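Local structure of BIFUNCTIONAL PROTEIN Proline utilization A (PutA) (Corynebacterium freiburgense, 5UX5) at residues A[494-498]-A[499-503]; A[594-597]-A[598-602]; A[648-651]-A[652-656]; A[673-676]-A[677-681]; A[1025-1028]-A[1029-1032]. The protein catalyses both steps of proline catabolism, oxidising proline with an FAD-dependent dehydrogenase and the resulting glutamate semialdehyde to glutamate with an NAD-dependent aldehyde dehydrogenase. All coordinates share one frame; numbering follows the deposited sequence.

Interaction 1. Residues A[494-498]-A[499-503]; sequences RLITD and VEEVD
The chain, extended through Ile496, bends at Thr497 and enters the helix after Asp498, whose carbonyl oxygen takes up the first turn: Glu501 N gives a 2.8 Å bond to Asp498 O, and Val502 N adds a weak one to the same atom. The Asp498 side chain closes the turn as well. With CG anti to the backbone N (chi1 -177°), the carboxylate swings back over the helix start, and Glu500 N reaches Asp498 OD1 at 3.0 Å from well above the carboxylate plane. Glu500 OE2 lies 4.3 Å from Asp498 OD2, like charges close together but not in contact, on an exposed surface. Glu501 stretches straight out to Arg494, which comes from the opposite direction after a bend at chi3. The two flat groups are nearly coplanar, 20° apart, and Arg494 NH1 meets the syn side of Glu501 OE2 at 2.8 Å with a straight N-H (166°). The second leg of this salt bridge, from Arg494 NH2, is modelled too close to be trusted. Beneath the charges, Ile496 CG2 packs on Val502 CG2 at 3.9 Å, and Val502 continues inward onto Ala654 and Leu658 of helix 653-659. This is an aspartate N-cap, opening helix 499-511 in the aldehyde dehydrogenase module.

Interaction 2. Residues A[594-597]-A[598-602]; sequences WNFP and VAIPL. With NAD (nicotinamide-adenine-dinucleotide), chain F.
Phe596 and Ile600 both place their first branch anti to the carbonyl carbon (chi1 -72° and -74°), and Ile600 then runs on extended, which delivers its CD1 to Phe596 CB at 3.6 Å. The methyl is oblique to the phenyl ring and nearest to Phe596 CB, with the ring atoms farther off. Alongside it, Ile600 N makes a weak backbone bond of 3.4 Å to Phe596 O. The next residue, Pro601, has no N-H to offer, and its ring lies against the same turn instead: Pro601 CD sits 3.3 Å from Phe596 O, while Pro601 CG lies 3.1 Å from Pro597 O. Glu556 OE2, from helix 550-574, accepts from Val598 N and Ala599 N at the start of the helix. Lys548 holds the other end, bonding to Asn595 O and making a cation-pi contact with the Phe596 ring. Upstream, Trp594 turns away from the helix and presents the edge of its indole to the cofactor, with Trp594 CD1 3.3 Å from O2N of the NAD diphosphate. The WNFP sequence is a familiar signature of aldehyde dehydrogenases. Chemically, a proline in the first turn means that Pro597 O receives no N-H from Pro601 and has that ring against it, while the bonds to Glu556 stand alongside the backbone bonds Ile600 N to Phe596 O and Leu602 N to Val598 O.

Interaction 3. Residues A[648-651]-A[652-656]; sequences HTDE and ADAGR. With NAD (nicotinamide-adenine-dinucleotide), chain F.
Asp650 OD1 takes two backbone N-H groups from the helix start: Gly655 N meets it at 3.1 Å, nearly along its C-O axis, and Ala652 N reaches the same oxygen in a weaker bond. The side chain gets there because CG sits between the backbone N and the carbonyl carbon (chi1 56°), which folds OD1 over the first turn. Thr649 OG1 donates to Asp650 O in the carbonyl plane at 3.1 Å, and lies 3.4 Å from Gly655 CA. That alpha carbon also makes a CA-H...O contact to Asp650 O, a closeness that suits a residue with no side chain. Glu651 sends its carboxylate the other way, to the cofactor. Extended beyond CG, it runs across one face of the adenine, with Glu651 CG 3.6 Å from NAD C5A. Its end accepts a hydrogen bond at Glu651 OE1 from the adenosine ribose hydroxyl O2B of NAD. Ala652 occupies the N-cap position of helix 653-659. A glutamate holding the adenosine ribose is consistent with the NAD preference of this aldehyde dehydrogenase site, whose adenine pocket the loop and helix start line.

Interaction 4. Residues A[673-676]-A[677-681]; sequences SETA and SLFRG. With NAD (nicotinamide-adenine-dinucleotide), chain F.
Ser677 turns its hydroxyl back onto the preceding turn, where OG lies 2.9 Å from Ser673 O and 3.0 Å from Glu674 O; its single proton can serve either carbonyl, and the model does not choose. Its backbone N bonds to Ser673 O in the regular helical way. Leu678 follows, its N bonded to Glu674 O, and with CG anti to the backbone N (chi1 -179°) its CD2 ends 4.0 Å from the adenine amino nitrogen N6A of NAD. Phe679 N makes an almost straight bond to Thr675 O (175°), and the two side chains run side by side in the same direction. Thr675 CG2 sits over one face of the Phe679 ring, 3.9 Å from its centroid, a CH-pi contact, while its neighbour Thr675 OG1 donates to the diphosphate oxygen O1A of NAD at 2.8 Å. This helix is the middle of the beta-alpha-beta unit formed by strand 666-670, helix 673-682 and strand 687-691 in the Rossmann-type NAD-binding domain. The edge of the Phe679 ring meets the adenine on the face opposite Glu651, with Phe679 CZ 3.5 Å from NAD C4A. Arg680 points away from the cofactor: its N bonds to Ala676 O, its CG rests on that same carbonyl oxygen, and its guanidinium reaches Ser1037 O through NH1. Gly681 N continues the helix by bonding to Ser677 O.

Interaction 5. Residues A[1025-1028]-A[1029-1032]; sequences PTTI and YEWA
Thr1027 and Trp1031 run side by side, one turn apart on helix 1026-1035, which links strand 1015-1018 to strand 1038-1040 as a beta-alpha-beta unit near the C-terminal end of the chain. Thr1027 has its OG1 anti to the carbonyl carbon (chi1 -58°), and this leaves CG2 anti to the backbone N, leaning along the helix toward Trp1031. The indole, with CG anti to its own carbonyl carbon, lies alongside and turns one face to that methyl: Thr1027 CG2 is 3.7 Å from the centroid of the five-membered ring, displaced toward the rim, a CH-pi contact. The Thr1027 carbonyl oxygen lies over a face of the same indole and also accepts from Trp1031 N at 2.9 Å. Thr1026 has the same rotamer, and its methyl meets Glu1030 one turn on; the extended glutamate crosses it, with OE2 3.5 Å from Thr1026 CG2. Glu1030 N bonds to Thr1026 O at 2.9 Å. Ile1028 and Tyr1029 turn to the buried side, both against Val1039 of strand 1038-1040, and Ile1028 also reaches Val980. The Tyr1029 hydroxyl is bonded to Asp1041, and the ring edge passes near Thr1026 CA. Pro1025, at the N-cap position, starts the helix with a bond to its carbonyl oxygen from Ile1028 N at 3.0 Å.

From the N terminus, the five contacts follow in series; each is a turn within one continuous stretch, and none nests within or crosses another. Interaction 1 opens helix 499-511 and meets interaction 3 directly, because Ile496 pairs by backbone with His648 and Asp650. Interaction 2 opens helix 599-611 after strand 580-591, its nearest atoms about 8 Å from interaction 3. Interactions 2, 3 and 4 all touch the same NAD and gather three helix starts or turns round the cofactor. Interaction 4 also touches interaction 5, where Arg680 packs on Ala1032, joining the NAD-binding domain to the C-terminal beta-alpha-beta unit.

Interaction 1. Residues A[494-498]-A[499-503]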
# COMPACT_ATOMS: atom_id res chain seq x y z
N ARG A 494 -5.95 29.47 18.77
CA ARG A 494 -5.33 30.41 19.70
C ARG A 494 -4.00 29.87 20.21
O ARG A 494 -3.85 28.67 20.44
CB ARG A 494 -6.22 30.67 20.89
CG ARG A 494 -5.79 31.83 21.76
CD ARG A 494 -6.74 31.94 22.92
NE ARG A 494 -6.76 30.67 23.63
CZ ARG A 494 -6.21 30.49 24.82
NH1 ARG A 494 -5.63 31.52 25.44
NH2 ARG A 494 -6.26 29.29 25.40
N LEU A 495 -3.05 30.78 20.45
CA LEU A 495 -1.75 30.40 20.99
C LEU A 495 -1.70 30.57 22.51
O LEU A 495 -2.03 31.63 23.04
CB LEU A 495 -0.63 31.22 20.35
CG LEU A 495 0.79 30.85 20.77
CD1 LEU A 495 1.27 29.63 20.02
CD2 LEU A 495 1.74 31.99 20.53
N ILE A 496 -1.26 29.53 23.21
CA ILE A 496 -1.12 29.59 24.66
C ILE A 496 0.31 30.01 24.98
O ILE A 496 1.26 29.37 24.54
CB ILE A 496 -1.45 28.24 25.30
CG1 ILE A 496 -2.92 27.94 25.09
CG2 ILE A 496 -1.11 28.28 26.77
CD1 ILE A 496 -3.33 26.60 25.59
N THR A 497 0.46 31.10 25.74
CA THR A 497 1.79 31.57 26.14
C THR A 497 1.93 31.78 27.64
O THR A 497 3.06 31.88 28.11
CB THR A 497 2.18 32.88 25.41
OG1 THR A 497 1.31 33.95 25.80
CG2 THR A 497 2.14 32.72 23.91
N ASP A 498 0.83 31.82 28.38
CA ASP A 498 0.83 32.08 29.81
C ASP A 498 0.89 30.76 30.59
O ASP A 498 -0.02 29.93 30.50
CB ASP A 498 -0.41 32.88 30.20
CG ASP A 498 -0.42 33.25 31.66
OD1 ASP A 498 0.59 33.00 32.35
OD2 ASP A 498 -1.43 33.80 32.12
N VAL A 499 1.96 30.58 31.37
CA VAL A 499 2.10 29.35 32.14
C VAL A 499 0.90 29.13 33.04
O VAL A 499 0.52 27.98 33.33
CB VAL A 499 3.44 29.34 32.91
CG1 VAL A 499 4.57 29.13 31.94
CG2 VAL A 499 3.66 30.63 33.71
N GLU A 500 0.26 30.21 33.50
CA GLU A 500 -0.88 30.07 34.39
C GLU A 500 -2.10 29.54 33.65
O GLU A 500 -3.01 29.00 34.28
CB GLU A 500 -1.19 31.39 35.10
CG GLU A 500 -0.54 31.47 36.49
CD GLU A 500 -0.12 32.89 36.89
OE1 GLU A 500 0.82 33.02 37.71
OE2 GLU A 500 -0.72 33.88 36.39
N GLU A 501 -2.16 29.71 32.34
CA GLU A 501 -3.22 29.05 31.60
C GLU A 501 -2.94 27.56 31.44
O GLU A 501 -3.88 26.75 31.45
CB GLU A 501 -3.40 29.71 30.24
CG GLU A 501 -4.72 29.36 29.61
CD GLU A 501 -4.79 29.74 28.15
OE1 GLU A 501 -5.35 28.93 27.39
OE2 GLU A 501 -4.28 30.82 27.75
N VAL A 502 -1.67 27.16 31.29
CA VAL A 502 -1.37 25.74 31.26
C VAL A 502 -1.75 25.11 32.58
O VAL A 502 -2.36 24.04 32.63
CB VAL A 502 0.12 25.50 30.93
CG1 VAL A 502 0.42 24.00 31.03
CG2 VAL A 502 0.44 25.99 29.55
N ASP A 503 -1.40 25.78 33.68
CA ASP A 503 -1.74 25.27 34.99
C ASP A 503 -3.26 25.20 35.17
O ASP A 503 -3.78 24.20 35.68
CB ASP A 503 -1.06 26.11 36.07
CG ASP A 503 0.42 25.76 36.22
OD1 ASP A 503 0.77 24.61 35.86
OD2 ASP A 503 1.23 26.59 36.73

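Interaction 2. Residues A[594-597]-A[598-602]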
# COMPACT_ATOMS: atom_id res chain seq x y z
N TRP A 594 4.27 17.05 12.19
CA TRP A 594 3.54 17.64 11.07
C TRP A 594 3.38 16.70 9.88
O TRP A 594 2.42 16.86 9.12
CB TRP A 594 4.22 18.93 10.58
CG TRP A 594 5.67 18.77 10.39
CD1 TRP A 594 6.63 19.18 11.23
CD2 TRP A 594 6.34 18.14 9.29
NE1 TRP A 594 7.87 18.85 10.74
CE2 TRP A 594 7.72 18.20 9.55
CE3 TRP A 594 5.90 17.53 8.10
CZ2 TRP A 594 8.67 17.66 8.69
CZ3 TRP A 594 6.85 16.99 7.25
CH2 TRP A 594 8.23 17.07 7.55
N ASN A 595 4.20 15.65 9.76
CA ASN A 595 4.18 14.84 8.55
C ASN A 595 2.96 13.92 8.49
O ASN A 595 2.53 13.53 7.40
CB ASN A 595 5.47 14.02 8.44
CG ASN A 595 5.61 13.00 9.55
OD1 ASN A 595 4.94 13.11 10.58
ND2 ASN A 595 6.45 11.99 9.34
N PHE A 596 2.43 13.53 9.63
CA PHE A 596 1.18 12.78 9.73
C PHE A 596 0.25 13.52 10.67
O PHE A 596 0.00 13.07 11.80
CB PHE A 596 1.43 11.36 10.24
CG PHE A 596 2.08 10.47 9.23
CD1 PHE A 596 1.30 9.79 8.30
CD2 PHE A 596 3.46 10.32 9.20
CE1 PHE A 596 1.87 8.98 7.37
CE2 PHE A 596 4.05 9.49 8.28
CZ PHE A 596 3.24 8.81 7.35
N PRO A 597 -0.31 14.65 10.23
CA PRO A 597 -0.96 15.58 11.16
C PRO A 597 -2.36 15.20 11.60
O PRO A 597 -2.94 15.96 12.39
CB PRO A 597 -0.99 16.87 10.36
CG PRO A 597 -1.16 16.39 8.98
CD PRO A 597 -0.29 15.17 8.86
N VAL A 598 -2.93 14.06 11.22
CA VAL A 598 -4.22 13.66 11.74
C VAL A 598 -4.14 12.33 12.50
O VAL A 598 -4.62 12.22 13.63
CB VAL A 598 -5.29 13.61 10.63
CG1 VAL A 598 -6.62 13.07 11.19
CG2 VAL A 598 -5.48 15.03 10.04
N ALA A 599 -3.51 11.32 11.91
CA ALA A 599 -3.48 10.00 12.54
C ALA A 599 -2.58 9.98 13.78
O ALA A 599 -2.95 9.39 14.81
CB ALA A 599 -3.01 8.96 11.54
N ILE A 600 -1.41 10.58 13.72
CA ILE A 600 -0.53 10.47 14.88
C ILE A 600 -1.07 11.28 16.05
O ILE A 600 -1.20 10.71 17.14
CB ILE A 600 0.91 10.85 14.52
CG1 ILE A 600 1.50 9.69 13.70
CG2 ILE A 600 1.69 11.16 15.81
CD1 ILE A 600 2.90 9.90 13.19
N PRO A 601 -1.48 12.54 15.91
CA PRO A 601 -2.11 13.20 17.07
C PRO A 601 -3.31 12.43 17.57
O PRO A 601 -3.42 12.16 18.77
CB PRO A 601 -2.46 14.61 16.55
CG PRO A 601 -2.28 14.57 15.09
CD PRO A 601 -1.40 13.44 14.73
N LEU A 602 -4.21 12.03 16.67
CA LEU A 602 -5.40 11.33 17.14
C LEU A 602 -5.07 9.96 17.73
O LEU A 602 -5.75 9.50 18.64
CB LEU A 602 -6.43 11.19 16.02
CG LEU A 602 -7.22 12.46 15.68
CD1 LEU A 602 -8.27 12.17 14.60
CD2 LEU A 602 -7.87 13.01 16.93
PA NAD F . 10.14 18.14 17.14
O1A NAD F . 10.82 16.81 17.61
O2A NAD F . 11.09 19.36 17.43
O5B NAD F . 8.82 18.38 17.95
C5B NAD F . 7.66 17.60 17.80
C4B NAD F . 6.57 18.08 18.75
O4B NAD F . 7.06 18.47 20.04
C3B NAD F . 5.80 19.23 18.18
O3B NAD F . 4.49 19.24 18.61
C2B NAD F . 6.61 20.33 18.74
O2B NAD F . 6.06 21.59 18.60
C1B NAD F . 6.81 19.86 20.14
N9A NAD F . 7.89 20.56 20.83
C8A NAD F . 9.22 20.57 20.48
N7A NAD F . 9.91 21.34 21.35
C5A NAD F . 9.04 21.87 22.31
C6A NAD F . 9.18 22.69 23.43
N6A NAD F . 10.45 23.24 23.83
N1A NAD F . 8.09 23.00 24.16
C2A NAD F . 6.86 22.54 23.84
N3A NAD F . 6.68 21.72 22.76
C4A NAD F . 7.74 21.38 21.99
O3 NAD F . 9.78 17.93 15.60
PN NAD F . 9.84 18.99 14.38
O1N NAD F . 10.46 20.33 14.73
O2N NAD F . 8.42 19.35 14.03
O5D NAD F . 10.64 18.24 13.20
C5D NAD F . 11.97 17.83 13.47
C4D NAD F . 12.45 16.55 12.78
O4D NAD F . 11.76 15.37 13.11
C3D NAD F . 12.44 16.53 11.29
O3D NAD F . 13.29 17.43 10.69
C2D NAD F . 12.95 15.15 11.12
O2D NAD F . 14.33 15.18 10.97
C1D NAD F . 12.47 14.41 12.35

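Interaction 3. Residues A[648-651]-A[652-656]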
# COMPACT_ATOMS: atom_id res chain seq x y z
N HIS A 648 -2.53 24.77 21.99
CA HIS A 648 -1.48 25.30 21.12
C HIS A 648 -0.48 26.11 21.95
O HIS A 648 -0.39 27.33 21.86
CB HIS A 648 -2.06 26.15 20.00
CG HIS A 648 -3.08 25.45 19.15
ND1 HIS A 648 -2.78 24.34 18.39
CD2 HIS A 648 -4.38 25.73 18.91
CE1 HIS A 648 -3.86 23.97 17.72
NE2 HIS A 648 -4.85 24.79 18.02
N THR A 649 0.28 25.40 22.78
CA THR A 649 1.34 26.07 23.52
C THR A 649 2.48 26.41 22.58
O THR A 649 2.71 25.74 21.56
CB THR A 649 1.88 25.20 24.67
OG1 THR A 649 2.69 24.13 24.15
CG2 THR A 649 0.76 24.60 25.51
N ASP A 650 3.21 27.46 22.94
CA ASP A 650 4.45 27.76 22.27
C ASP A 650 5.49 26.71 22.65
O ASP A 650 5.19 25.72 23.31
CB ASP A 650 4.94 29.17 22.63
CG ASP A 650 5.10 29.37 24.12
OD1 ASP A 650 5.26 28.36 24.84
OD2 ASP A 650 5.08 30.54 24.57
N GLU A 651 6.71 26.92 22.19
CA GLU A 651 7.87 26.14 22.57
C GLU A 651 8.79 26.95 23.47
O GLU A 651 10.01 26.78 23.44
CB GLU A 651 8.59 25.66 21.32
CG GLU A 651 7.72 24.73 20.48
CD GLU A 651 8.45 24.13 19.30
OE1 GLU A 651 7.81 23.37 18.52
OE2 GLU A 651 9.68 24.37 19.16
N ALA A 652 8.22 27.89 24.22
CA ALA A 652 8.93 28.64 25.25
C ALA A 652 8.36 28.25 26.61
O ALA A 652 8.09 27.05 26.80
CB ALA A 652 8.88 30.12 24.93
N ASP A 653 8.10 29.18 27.53
CA ASP A 653 7.76 28.82 28.91
C ASP A 653 6.51 27.94 29.00
O ASP A 653 6.48 26.96 29.75
CB ASP A 653 7.60 30.07 29.76
CG ASP A 653 8.94 30.71 30.10
OD1 ASP A 653 9.95 30.04 29.80
OD2 ASP A 653 8.99 31.86 30.61
N ALA A 654 5.44 28.29 28.26
CA ALA A 654 4.19 27.54 28.38
C ALA A 654 4.33 26.11 27.85
O ALA A 654 3.80 25.17 28.46
CB ALA A 654 3.08 28.27 27.63
N GLY A 655 5.04 25.92 26.75
CA GLY A 655 5.26 24.56 26.28
C GLY A 655 6.08 23.74 27.25
O GLY A 655 5.74 22.60 27.57
N ARG A 656 7.17 24.32 27.76
CA ARG A 656 8.00 23.63 28.72
C ARG A 656 7.22 23.33 29.99
O ARG A 656 7.33 22.24 30.57
CB ARG A 656 9.24 24.48 29.04
CG ARG A 656 10.00 23.98 30.24
CD ARG A 656 11.41 24.52 30.29
NE ARG A 656 12.17 23.84 31.35
CZ ARG A 656 13.42 24.15 31.66
NH1 ARG A 656 14.06 25.12 31.02
NH2 ARG A 656 14.05 23.47 32.60
PA NAD F . 10.14 18.14 17.14
O1A NAD F . 10.82 16.81 17.61
O2A NAD F . 11.09 19.36 17.43
O5B NAD F . 8.82 18.38 17.95
C5B NAD F . 7.66 17.60 17.80
C4B NAD F . 6.57 18.08 18.75
O4B NAD F . 7.06 18.47 20.04
C3B NAD F . 5.80 19.23 18.18
O3B NAD F . 4.49 19.24 18.61
C2B NAD F . 6.61 20.33 18.74
O2B NAD F . 6.06 21.59 18.60
C1B NAD F . 6.81 19.86 20.14
N9A NAD F . 7.89 20.56 20.83
C8A NAD F . 9.22 20.57 20.48
N7A NAD F . 9.91 21.34 21.35
C5A NAD F . 9.04 21.87 22.31
C6A NAD F . 9.18 22.69 23.43
N6A NAD F . 10.45 23.24 23.83
N1A NAD F . 8.09 23.00 24.16
C2A NAD F . 6.86 22.54 23.84
N3A NAD F . 6.68 21.72 22.76
C4A NAD F . 7.74 21.38 21.99
O3 NAD F . 9.78 17.93 15.60
PN NAD F . 9.84 18.99 14.38
O1N NAD F . 10.46 20.33 14.73
O2N NAD F . 8.42 19.35 14.03
O5D NAD F . 10.64 18.24 13.20
C5D NAD F . 11.97 17.83 13.47
C4D NAD F . 12.45 16.55 12.78
O4D NAD F . 11.76 15.37 13.11
C3D NAD F . 12.44 16.53 11.29
O3D NAD F . 13.29 17.43 10.69
C2D NAD F . 12.95 15.15 11.12
O2D NAD F . 14.33 15.18 10.97
C1D NAD F . 12.47 14.41 12.35

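Interaction 4. Residues A[673-676]-A[677-681]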
# COMPACT_ATOMS: atom_id res chain seq x y z
N SER A 673 14.73 12.73 18.17
CA SER A 673 15.25 12.18 19.40
C SER A 673 15.91 13.25 20.27
O SER A 673 15.97 13.09 21.49
CB SER A 673 16.20 11.03 19.09
OG SER A 673 17.21 11.45 18.20
N GLU A 674 16.36 14.36 19.66
CA GLU A 674 16.88 15.48 20.45
C GLU A 674 15.77 16.14 21.27
O GLU A 674 16.02 16.65 22.37
CB GLU A 674 17.52 16.52 19.53
CG GLU A 674 18.69 16.00 18.68
CD GLU A 674 18.25 15.16 17.49
OE1 GLU A 674 17.32 15.58 16.76
OE2 GLU A 674 18.84 14.07 17.27
N THR A 675 14.55 16.13 20.74
CA THR A 675 13.41 16.65 21.47
C THR A 675 13.05 15.76 22.66
O THR A 675 12.72 16.26 23.74
CB THR A 675 12.25 16.80 20.50
OG1 THR A 675 12.63 17.77 19.50
CG2 THR A 675 11.00 17.25 21.18
N ALA A 676 13.12 14.44 22.48
CA ALA A 676 12.85 13.54 23.59
C ALA A 676 13.86 13.74 24.71
O ALA A 676 13.46 13.78 25.88
CB ALA A 676 12.83 12.10 23.11
N SER A 677 15.15 13.88 24.38
CA SER A 677 16.15 14.15 25.43
C SER A 677 15.90 15.50 26.09
O SER A 677 16.08 15.65 27.31
CB SER A 677 17.58 14.08 24.89
OG SER A 677 17.63 14.37 23.51
N LEU A 678 15.47 16.48 25.30
CA LEU A 678 15.16 17.80 25.85
C LEU A 678 14.07 17.71 26.91
O LEU A 678 14.28 18.12 28.06
CB LEU A 678 14.72 18.72 24.72
CG LEU A 678 14.38 20.15 25.12
CD1 LEU A 678 15.64 20.92 25.36
CD2 LEU A 678 13.56 20.76 24.02
N PHE A 679 12.91 17.15 26.54
CA PHE A 679 11.79 17.03 27.47
C PHE A 679 12.21 16.30 28.73
O PHE A 679 11.97 16.77 29.85
CB PHE A 679 10.62 16.28 26.81
CG PHE A 679 9.92 17.03 25.69
CD1 PHE A 679 10.31 18.31 25.31
CD2 PHE A 679 8.87 16.43 25.00
CE1 PHE A 679 9.64 18.99 24.28
CE2 PHE A 679 8.19 17.10 23.98
CZ PHE A 679 8.58 18.38 23.61
N ARG A 680 12.87 15.16 28.56
CA ARG A 680 13.20 14.33 29.71
C ARG A 680 14.19 15.04 30.63
O ARG A 680 14.09 14.94 31.85
CB ARG A 680 13.74 12.97 29.24
CG ARG A 680 12.77 12.14 28.40
CD ARG A 680 13.45 10.85 27.98
NE ARG A 680 13.57 9.88 29.07
CZ ARG A 680 14.23 8.73 28.99
NH1 ARG A 680 14.89 8.40 27.89
NH2 ARG A 680 14.25 7.90 30.02
N GLY A 681 15.12 15.80 30.05
CA GLY A 681 16.01 16.62 30.87
C GLY A 681 15.27 17.48 31.88
O GLY A 681 15.78 17.73 32.97
PA NAD F . 10.14 18.14 17.14
O1A NAD F . 10.82 16.81 17.61
O2A NAD F . 11.09 19.36 17.43
O5B NAD F . 8.82 18.38 17.95
C5B NAD F . 7.66 17.60 17.80
C4B NAD F . 6.57 18.08 18.75
O4B NAD F . 7.06 18.47 20.04
C3B NAD F . 5.80 19.23 18.18
O3B NAD F . 4.49 19.24 18.61
C2B NAD F . 6.61 20.33 18.74
O2B NAD F . 6.06 21.59 18.60
C1B NAD F . 6.81 19.86 20.14
N9A NAD F . 7.89 20.56 20.83
C8A NAD F . 9.22 20.57 20.48
N7A NAD F . 9.91 21.34 21.35
C5A NAD F . 9.04 21.87 22.31
C6A NAD F . 9.18 22.69 23.43
N6A NAD F . 10.45 23.24 23.83
N1A NAD F . 8.09 23.00 24.16
C2A NAD F . 6.86 22.54 23.84
N3A NAD F . 6.68 21.72 22.76
C4A NAD F . 7.74 21.38 21.99
O3 NAD F . 9.78 17.93 15.60
PN NAD F . 9.84 18.99 14.38
O1N NAD F . 10.46 20.33 14.73
O2N NAD F . 8.42 19.35 14.03
O5D NAD F . 10.64 18.24 13.20
C5D NAD F . 11.97 17.83 13.47
C4D NAD F . 12.45 16.55 12.78
O4D NAD F . 11.76 15.37 13.11
C3D NAD F . 12.44 16.53 11.29
O3D NAD F . 13.29 17.43 10.69
C2D NAD F . 12.95 15.15 11.12
O2D NAD F . 14.33 15.18 10.97
C1D NAD F . 12.47 14.41 12.35

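Interaction 5. Residues A[1025-1028]-A[1029-1032]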
# COMPACT_ATOMS: atom_id res chain seq x y z
N PRO A 1025 19.19 5.84 41.82
CA PRO A 1025 20.01 7.06 41.93
C PRO A 1025 19.72 8.01 40.76
O PRO A 1025 19.61 7.59 39.61
CB PRO A 1025 21.44 6.53 41.89
CG PRO A 1025 21.32 5.07 42.33
CD PRO A 1025 19.98 4.60 41.85
N THR A 1026 19.60 9.31 41.09
CA THR A 1026 19.16 10.31 40.12
C THR A 1026 20.07 10.34 38.89
O THR A 1026 19.61 10.52 37.75
CB THR A 1026 19.14 11.69 40.79
OG1 THR A 1026 17.98 11.81 41.62
CG2 THR A 1026 19.04 12.83 39.74
N THR A 1027 21.37 10.15 39.10
CA THR A 1027 22.30 10.26 37.99
C THR A 1027 21.98 9.25 36.90
O THR A 1027 22.19 9.54 35.72
CB THR A 1027 23.73 10.10 38.52
OG1 THR A 1027 23.97 11.10 39.51
CG2 THR A 1027 24.76 10.25 37.40
N ILE A 1028 21.46 8.08 37.25
CA ILE A 1028 21.10 7.11 36.22
C ILE A 1028 19.95 7.62 35.38
O ILE A 1028 19.97 7.49 34.15
CB ILE A 1028 20.78 5.74 36.84
CG1 ILE A 1028 22.03 5.16 37.48
CG2 ILE A 1028 20.23 4.81 35.77
CD1 ILE A 1028 21.72 4.22 38.57
N TYR A 1029 18.92 8.20 36.03
CA TYR A 1029 17.83 8.81 35.28
C TYR A 1029 18.35 9.91 34.35
O TYR A 1029 17.95 9.98 33.18
CB TYR A 1029 16.78 9.39 36.23
CG TYR A 1029 15.83 8.41 36.89
CD1 TYR A 1029 14.87 7.72 36.14
CD2 TYR A 1029 15.86 8.19 38.28
CE1 TYR A 1029 13.97 6.83 36.75
CE2 TYR A 1029 14.98 7.29 38.89
CZ TYR A 1029 14.04 6.62 38.12
OH TYR A 1029 13.16 5.75 38.70
N GLU A 1030 19.23 10.78 34.86
CA GLU A 1030 19.74 11.90 34.05
C GLU A 1030 20.54 11.41 32.87
O GLU A 1030 20.51 12.01 31.79
CB GLU A 1030 20.61 12.82 34.89
CG GLU A 1030 19.85 13.68 35.84
CD GLU A 1030 20.75 14.32 36.89
OE1 GLU A 1030 21.92 13.89 37.01
OE2 GLU A 1030 20.29 15.26 37.58
N TRP A 1031 21.30 10.33 33.07
CA TRP A 1031 22.07 9.81 31.95
C TRP A 1031 21.16 9.14 30.94
O TRP A 1031 21.35 9.31 29.74
CB TRP A 1031 23.14 8.85 32.43
CG TRP A 1031 24.26 9.53 33.16
CD1 TRP A 1031 24.30 10.83 33.55
CD2 TRP A 1031 25.50 8.94 33.55
NE1 TRP A 1031 25.50 11.09 34.18
CE2 TRP A 1031 26.25 9.95 34.19
CE3 TRP A 1031 26.04 7.66 33.43
CZ2 TRP A 1031 27.53 9.71 34.70
CZ3 TRP A 1031 27.30 7.42 33.93
CH2 TRP A 1031 28.04 8.45 34.56
N ALA A 1032 20.16 8.40 31.42
CA ALA A 1032 19.19 7.76 30.53
C ALA A 1032 18.48 8.79 29.66
O ALA A 1032 18.16 8.50 28.51
CB ALA A 1032 18.17 6.94 31.32